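Local coordinates for Exo-poly-alpha-D-galacturonosidase (Thermotoga maritima, PDB 3JUR), which probably hydrolyses polygalacturonic acid, the backbone of pectin, as a family 28 glycoside hydrolase, at residues Y248-K253 and L284-L289; V312-N317 and I341-N346. All coordinates share one frame; numbering follows the deposited sequence.

Beyond the N-terminal helix 6-16 and the early coils, the chain reaches 248-253, continues through 30 residues that include helix 270-276, and comes back at 284-289, where contact 1 closes this coil. Some twenty residues later 312-317 begins, and a shorter excursion without helix brings the chain to 341-346, where contact 2 closes the next loop but one. The two loops follow in series, neither enclosing nor crossing the other, and the centres of the two contacts lie about 9 Å apart. Strands 280-291 and 309-320 join them as neighbours: Val-285 N probably donates to Val-313 O at 2.8 Å. Helix 6-16 packs across the face shared by Leu-284 and Val-313, tying the chain's start to both contacts.

Contact 1: Y248-K253 and L284-L289; sequences YMLIEK and LVRDNL
Strands 249-252 and 284-286 run parallel, pairing Leu-250 with Leu-284, Ile-251 with Val-285 and Glu-252 with Arg-286. Leu-284 N donates to Met-249 O at 2.8 Å, and Leu-284 O in turn accepts from Ile-251 N, also at 2.8 Å. The third backbone bond, Arg-286 N to Ile-251 O, is 2.9 Å.

Arg-286 deserves following outward. Its CB packs on the carbonyl oxygen of Arg-315 in the next coil. CG sits in the crowded position between backbone N and carbonyl carbon (chi1 66°), 3.9 Å from Glu-252 CB, whose side chain starts the same way, so the two run side by side. CD passes Leu-250 CD1, and that methyl also lies 3.8 Å from Arg-286 NE. At the tip, one oxygen takes two N-H groups from the guanidinium edge: Glu-252 OE1 is 2.9 Å from Arg-286 NE and 3.1 Å from Arg-286 NH2. The two flat groups are only 22° apart, so the side-on salt bridge is nearly coplanar. NH1 turns to Glu-11 on helix 6-16. A water bonded to Glu-252 OE2 makes a weak further link to NH2.

On the face carrying Ile-251 and Val-285, Ile-251 CD1 lies against Val-285 CG2. Past the strands, Asn-288 ND2 gives Ile-251 O a second bond, 3.1 Å long, from 56° above the carbonyl plane, while Arg-286 N occupies the direction along the C=O axis. Asn-288 OD1 accepts from Cys-254 N, while Asp-287 OD1 is bonded to Asn-316. Left-handed backbone conformations at Lys-253 and Asp-287 turn the chain out of the strands, and the inward asparagine after the second turn is typical of the right-handed parallel beta-helix of family 28 hydrolases.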
loop_
_atom_site.group_PDB
_atom_site.type_symbol
_atom_site.label_atom_id
_atom_site.label_comp_id
_atom_site.label_asym_id
_atom_site.label_seq_id
_atom_site.Cartn_x
_atom_site.Cartn_y
_atom_site.Cartn_z
ATOM N N TYR D 248 21.617 30.863 18.050
ATOM C CA TYR D 248 22.596 29.808 18.359
ATOM C C TYR D 248 22.277 29.120 19.675
ATOM O O TYR D 248 22.809 29.476 20.738
ATOM C CB TYR D 248 24.042 30.328 18.363
ATOM C CG TYR D 248 24.490 30.941 17.064
ATOM C CD1 TYR D 248 24.489 30.200 15.887
ATOM C CD2 TYR D 248 24.951 32.258 17.016
ATOM C CE1 TYR D 248 24.910 30.761 14.681
ATOM C CE2 TYR D 248 25.380 32.827 15.819
ATOM C CZ TYR D 248 25.349 32.073 14.655
ATOM O OH TYR D 248 25.763 32.622 13.464
ATOM N N MET D 249 21.390 28.140 19.592
ATOM C CA MET D 249 20.948 27.401 20.754
ATOM C C MET D 249 20.908 25.916 20.441
ATOM O O MET D 249 20.533 25.511 19.329
ATOM C CB MET D 249 19.572 27.896 21.201
ATOM C CG MET D 249 19.012 27.209 22.433
ATOM S SD MET D 249 17.631 28.146 23.112
ATOM C CE MET D 249 16.969 26.977 24.272
ATOM N N LEU D 250 21.301 25.119 21.431
ATOM C CA LEU D 250 21.222 23.668 21.359
ATOM C C LEU D 250 20.366 23.135 22.493
ATOM O O LEU D 250 20.546 23.509 23.653
ATOM C CB LEU D 250 22.626 23.047 21.409
ATOM C CG LEU D 250 22.746 21.529 21.569
ATOM C CD1 LEU D 250 22.137 20.780 20.365
ATOM C CD2 LEU D 250 24.207 21.139 21.786
ATOM N N ILE D 251 19.412 22.285 22.143
ATOM C CA ILE D 251 18.584 21.568 23.113
ATOM C C ILE D 251 18.732 20.095 22.758
ATOM O O ILE D 251 18.307 19.670 21.681
ATOM C CB ILE D 251 17.082 21.961 23.027
ATOM C CG1 ILE D 251 16.889 23.468 23.246
ATOM C CG2 ILE D 251 16.262 21.141 24.029
ATOM C CD1 ILE D 251 15.517 24.015 22.796
ATOM N N GLU D 252 19.347 19.329 23.655
ATOM C CA GLU D 252 19.659 17.932 23.361
ATOM C C GLU D 252 19.543 17.037 24.585
ATOM O O GLU D 252 19.741 17.488 25.718
ATOM C CB GLU D 252 21.051 17.809 22.711
ATOM C CG GLU D 252 22.242 18.119 23.626
ATOM C CD GLU D 252 23.588 17.761 22.992
ATOM O OE1 GLU D 252 23.619 17.376 21.796
ATOM O OE2 GLU D 252 24.622 17.854 23.696
ATOM N N LYS D 253 19.197 15.773 24.348
ATOM C CA LYS D 253 19.173 14.737 25.389
ATOM C C LYS D 253 18.247 15.049 26.571
ATOM O O LYS D 253 18.447 14.535 27.671
ATOM C CB LYS D 253 20.606 14.439 25.872
ATOM C CG LYS D 253 21.409 13.521 24.954
ATOM C CD LYS D 253 21.209 12.057 25.351
ATOM C CE LYS D 253 21.150 11.131 24.129
ATOM N NZ LYS D 253 22.506 10.819 23.589
ATOM N N LEU D 284 19.036 24.337 17.315
ATOM C CA LEU D 284 19.178 22.914 17.072
ATOM C C LEU D 284 18.519 22.146 18.215
ATOM O O LEU D 284 18.859 22.343 19.382
ATOM C CB LEU D 284 20.661 22.533 16.923
ATOM C CG LEU D 284 21.024 21.068 16.670
ATOM C CD1 LEU D 284 20.414 20.560 15.350
ATOM C CD2 LEU D 284 22.531 20.910 16.656
ATOM N N VAL D 285 17.553 21.299 17.867
ATOM C CA VAL D 285 16.824 20.475 18.834
ATOM C C VAL D 285 17.035 19.010 18.440
ATOM O O VAL D 285 16.503 18.561 17.419
ATOM C CB VAL D 285 15.313 20.826 18.821
ATOM C CG1 VAL D 285 14.527 20.010 19.868
ATOM C CG2 VAL D 285 15.118 22.329 19.047
ATOM N N ARG D 286 17.825 18.268 19.217
ATOM C CA ARG D 286 18.171 16.899 18.810
ATOM C C ARG D 286 18.245 15.905 19.970
ATOM O O ARG D 286 18.551 16.283 21.113
ATOM C CB ARG D 286 19.492 16.894 18.026
ATOM C CG ARG D 286 20.697 17.283 18.861
ATOM C CD ARG D 286 21.973 17.317 18.035
ATOM N NE ARG D 286 23.151 17.385 18.888
ATOM C CZ ARG D 286 24.400 17.481 18.437
ATOM N NH1 ARG D 286 24.636 17.547 17.134
ATOM N NH2 ARG D 286 25.415 17.529 19.293
ATOM N N ASP D 287 17.985 14.632 19.656
ATOM C CA ASP D 287 18.124 13.521 20.613
ATOM C C ASP D 287 17.298 13.687 21.900
ATOM O O ASP D 287 17.716 13.232 22.974
ATOM C CB ASP D 287 19.608 13.289 20.981
ATOM C CG ASP D 287 20.510 13.173 19.763
ATOM O OD1 ASP D 287 20.168 12.429 18.814
ATOM O OD2 ASP D 287 21.576 13.825 19.765
ATOM N N ASN D 288 16.142 14.333 21.791
ATOM C CA ASN D 288 15.254 14.535 22.935
ATOM C C ASN D 288 14.131 13.519 22.984
ATOM O O ASN D 288 13.815 12.875 21.976
ATOM C CB ASN D 288 14.646 15.937 22.922
ATOM C CG ASN D 288 15.691 17.019 22.955
ATOM O OD1 ASN D 288 16.339 17.245 23.977
ATOM N ND2 ASN D 288 15.854 17.707 21.837
ATOM N N LEU D 289 13.523 13.401 24.164
ATOM C CA LEU D 289 12.435 12.468 24.387
ATOM C C LEU D 289 11.264 13.164 25.073
ATOM O O LEU D 289 11.403 13.684 26.180
ATOM C CB LEU D 289 12.913 11.266 25.212
ATOM C CG LEU D 289 11.882 10.219 25.654
ATOM C CD1 LEU D 289 11.179 9.564 24.442
ATOM C CD2 LEU D 289 12.507 9.167 26.563
HETATM O O HOH W 1 26.771 16.819 22.373
#

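Contact 2: V312-N317 and I341-N346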
loop_
_atom_site.group_PDB
_atom_site.type_symbol
_atom_site.label_atom_id
_atom_site.label_comp_id
_atom_site.label_asym_id
_atom_site.label_seq_id
_atom_site.Cartn_x
_atom_site.Cartn_y
_atom_site.Cartn_z
ATOM N N VAL D 312 15.768 26.498 11.874
ATOM C CA VAL D 312 15.585 25.643 13.023
ATOM C C VAL D 312 15.660 24.212 12.525
ATOM O O VAL D 312 14.965 23.847 11.567
ATOM C CB VAL D 312 14.217 25.887 13.686
ATOM C CG1 VAL D 312 13.965 24.863 14.790
ATOM C CG2 VAL D 312 14.137 27.306 14.248
ATOM N N VAL D 313 16.518 23.418 13.159
ATOM C CA VAL D 313 16.638 22.005 12.850
ATOM C C VAL D 313 16.265 21.190 14.085
ATOM O O VAL D 313 16.864 21.353 15.158
ATOM C CB VAL D 313 18.071 21.620 12.392
ATOM C CG1 VAL D 313 18.178 20.117 12.152
ATOM C CG2 VAL D 313 18.488 22.396 11.133
ATOM N N ALA D 314 15.274 20.316 13.917
ATOM C CA ALA D 314 14.891 19.342 14.933
ATOM C C ALA D 314 15.158 17.951 14.370
ATOM O O ALA D 314 14.450 17.491 13.462
ATOM C CB ALA D 314 13.423 19.499 15.323
ATOM N N ARG D 315 16.183 17.289 14.904
ATOM C CA ARG D 315 16.629 16.018 14.371
ATOM C C ARG D 315 16.701 14.919 15.431
ATOM O O ARG D 315 17.172 15.150 16.547
ATOM C CB ARG D 315 17.993 16.182 13.697
ATOM C CG ARG D 315 18.462 14.947 12.955
ATOM C CD ARG D 315 19.855 15.123 12.356
ATOM N NE ARG D 315 20.863 15.488 13.359
ATOM C CZ ARG D 315 21.390 14.659 14.261
ATOM N NH1 ARG D 315 21.012 13.384 14.326
ATOM N NH2 ARG D 315 22.304 15.111 15.106
ATOM N N ASN D 316 16.244 13.722 15.052
ATOM C CA ASN D 316 16.359 12.517 15.879
ATOM C C ASN D 316 15.726 12.674 17.255
ATOM O O ASN D 316 16.314 12.309 18.268
ATOM C CB ASN D 316 17.828 12.074 16.006
ATOM C CG ASN D 316 17.966 10.627 16.455
ATOM O OD1 ASN D 316 17.254 9.746 15.977
ATOM N ND2 ASN D 316 18.882 10.381 17.385
ATOM N N ASN D 317 14.522 13.229 17.283
ATOM C CA ASN D 317 13.771 13.318 18.512
ATOM C C ASN D 317 12.708 12.234 18.538
ATOM O O ASN D 317 12.318 11.699 17.488
ATOM C CB ASN D 317 13.141 14.705 18.667
ATOM C CG ASN D 317 14.170 15.812 18.651
ATOM O OD1 ASN D 317 14.923 15.991 19.609
ATOM N ND2 ASN D 317 14.218 16.560 17.551
ATOM N N ILE D 341 12.419 25.646 8.387
ATOM C CA ILE D 341 12.220 24.804 9.555
ATOM C C ILE D 341 12.402 23.361 9.088
ATOM O O ILE D 341 11.741 22.919 8.135
ATOM C CB ILE D 341 10.799 25.000 10.191
ATOM C CG1 ILE D 341 10.443 26.488 10.333
ATOM C CG2 ILE D 341 10.695 24.266 11.552
ATOM C CD1 ILE D 341 11.367 27.310 11.267
ATOM N N PHE D 342 13.311 22.643 9.746
ATOM C CA PHE D 342 13.694 21.303 9.331
ATOM C C PHE D 342 13.386 20.292 10.420
ATOM O O PHE D 342 13.936 20.366 11.514
ATOM C CB PHE D 342 15.189 21.258 8.973
ATOM C CG PHE D 342 15.552 22.115 7.804
ATOM C CD1 PHE D 342 15.621 21.576 6.528
ATOM C CD2 PHE D 342 15.808 23.471 7.975
ATOM C CE1 PHE D 342 15.955 22.369 5.437
ATOM C CE2 PHE D 342 16.131 24.280 6.885
ATOM C CZ PHE D 342 16.208 23.729 5.619
ATOM N N PHE D 343 12.511 19.346 10.095
ATOM C CA PHE D 343 12.011 18.348 11.035
ATOM C C PHE D 343 12.429 16.988 10.478
ATOM O O PHE D 343 11.713 16.395 9.668
ATOM C CB PHE D 343 10.480 18.475 11.142
ATOM C CG PHE D 343 9.880 17.792 12.337
ATOM C CD1 PHE D 343 10.073 18.301 13.623
ATOM C CD2 PHE D 343 9.096 16.652 12.178
ATOM C CE1 PHE D 343 9.505 17.663 14.739
ATOM C CE2 PHE D 343 8.529 16.014 13.272
ATOM C CZ PHE D 343 8.724 16.525 14.555
ATOM N N ILE D 344 13.599 16.510 10.911
ATOM C CA ILE D 344 14.300 15.400 10.254
ATOM C C ILE D 344 14.553 14.229 11.193
ATOM O O ILE D 344 15.003 14.425 12.321
ATOM C CB ILE D 344 15.706 15.860 9.731
ATOM C CG1 ILE D 344 15.626 17.207 8.994
ATOM C CG2 ILE D 344 16.378 14.774 8.864
ATOM C CD1 ILE D 344 14.792 17.195 7.728
ATOM N N ASP D 345 14.315 13.013 10.701
ATOM C CA ASP D 345 14.641 11.767 11.425
ATOM C C ASP D 345 13.890 11.597 12.744
ATOM O O ASP D 345 14.393 10.973 13.674
ATOM C CB ASP D 345 16.157 11.648 11.673
ATOM C CG ASP D 345 16.955 11.631 10.390
ATOM O OD1 ASP D 345 16.421 11.157 9.359
ATOM O OD2 ASP D 345 18.120 12.090 10.408
ATOM N N ASN D 346 12.682 12.135 12.814
ATOM C CA ASN D 346 11.919 12.094 14.055
ATOM C C ASN D 346 10.958 10.926 14.110
ATOM O O ASN D 346 10.568 10.387 13.073
ATOM C CB ASN D 346 11.200 13.422 14.283
ATOM C CG ASN D 346 12.171 14.574 14.485
ATOM O OD1 ASN D 346 12.992 14.548 15.395
ATOM N ND2 ASN D 346 12.077 15.588 13.636
HETATM O O HOH W 2 19.594 11.577 12.691
HETATM O O HOH W 3 14.179 9.708 16.470
#
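An asparagine stack at the turns of the parallel beta-helix marks this contact, with Asn-346 beside Asn-317 in successive coils. Upstream, strands 312-315 and 341-344 pair in parallel: Phe-342 N donates to Val-312 O at 2.7 Å, and an almost straight bond of 2.8 Å runs from Ala-314 N to Phe-342 O.

The two asparagine side chains point the same way, their amide planes 16° apart. Asn-346 OD1 takes the backbone N-H of Asn-317 at 2.8 Å, in its carbonyl plane, and a longer bond of 3.2 Å from Asn-317 ND2. The other branch, Asn-346 ND2, reaches Ala-314 O at 3.0 Å from above the carbonyl plane, while Ile-344 N meets the same oxygen nearly along its axis. That ND2 also rests over the centre of the Phe-343 ring, whose CD1 touches Ala-314 CB. Asn-317 OD1 continues the stack to Asn-288.

An alanine here, lacking both the acceptor for Asn-317 and the donor to Ala-314 O, would probably loosen the turn and interrupt the stack at this coil.

A water joins Arg-315 NH1 to Asp-345 OD2, although the strongest partners of these side chains are Glu-11 and Asn-380. The two buried asparagines thus knit the turns with uncharged amides, both ends of Asn-346 bonded, while the charged groups of Arg-315 and Asp-345 meet through water.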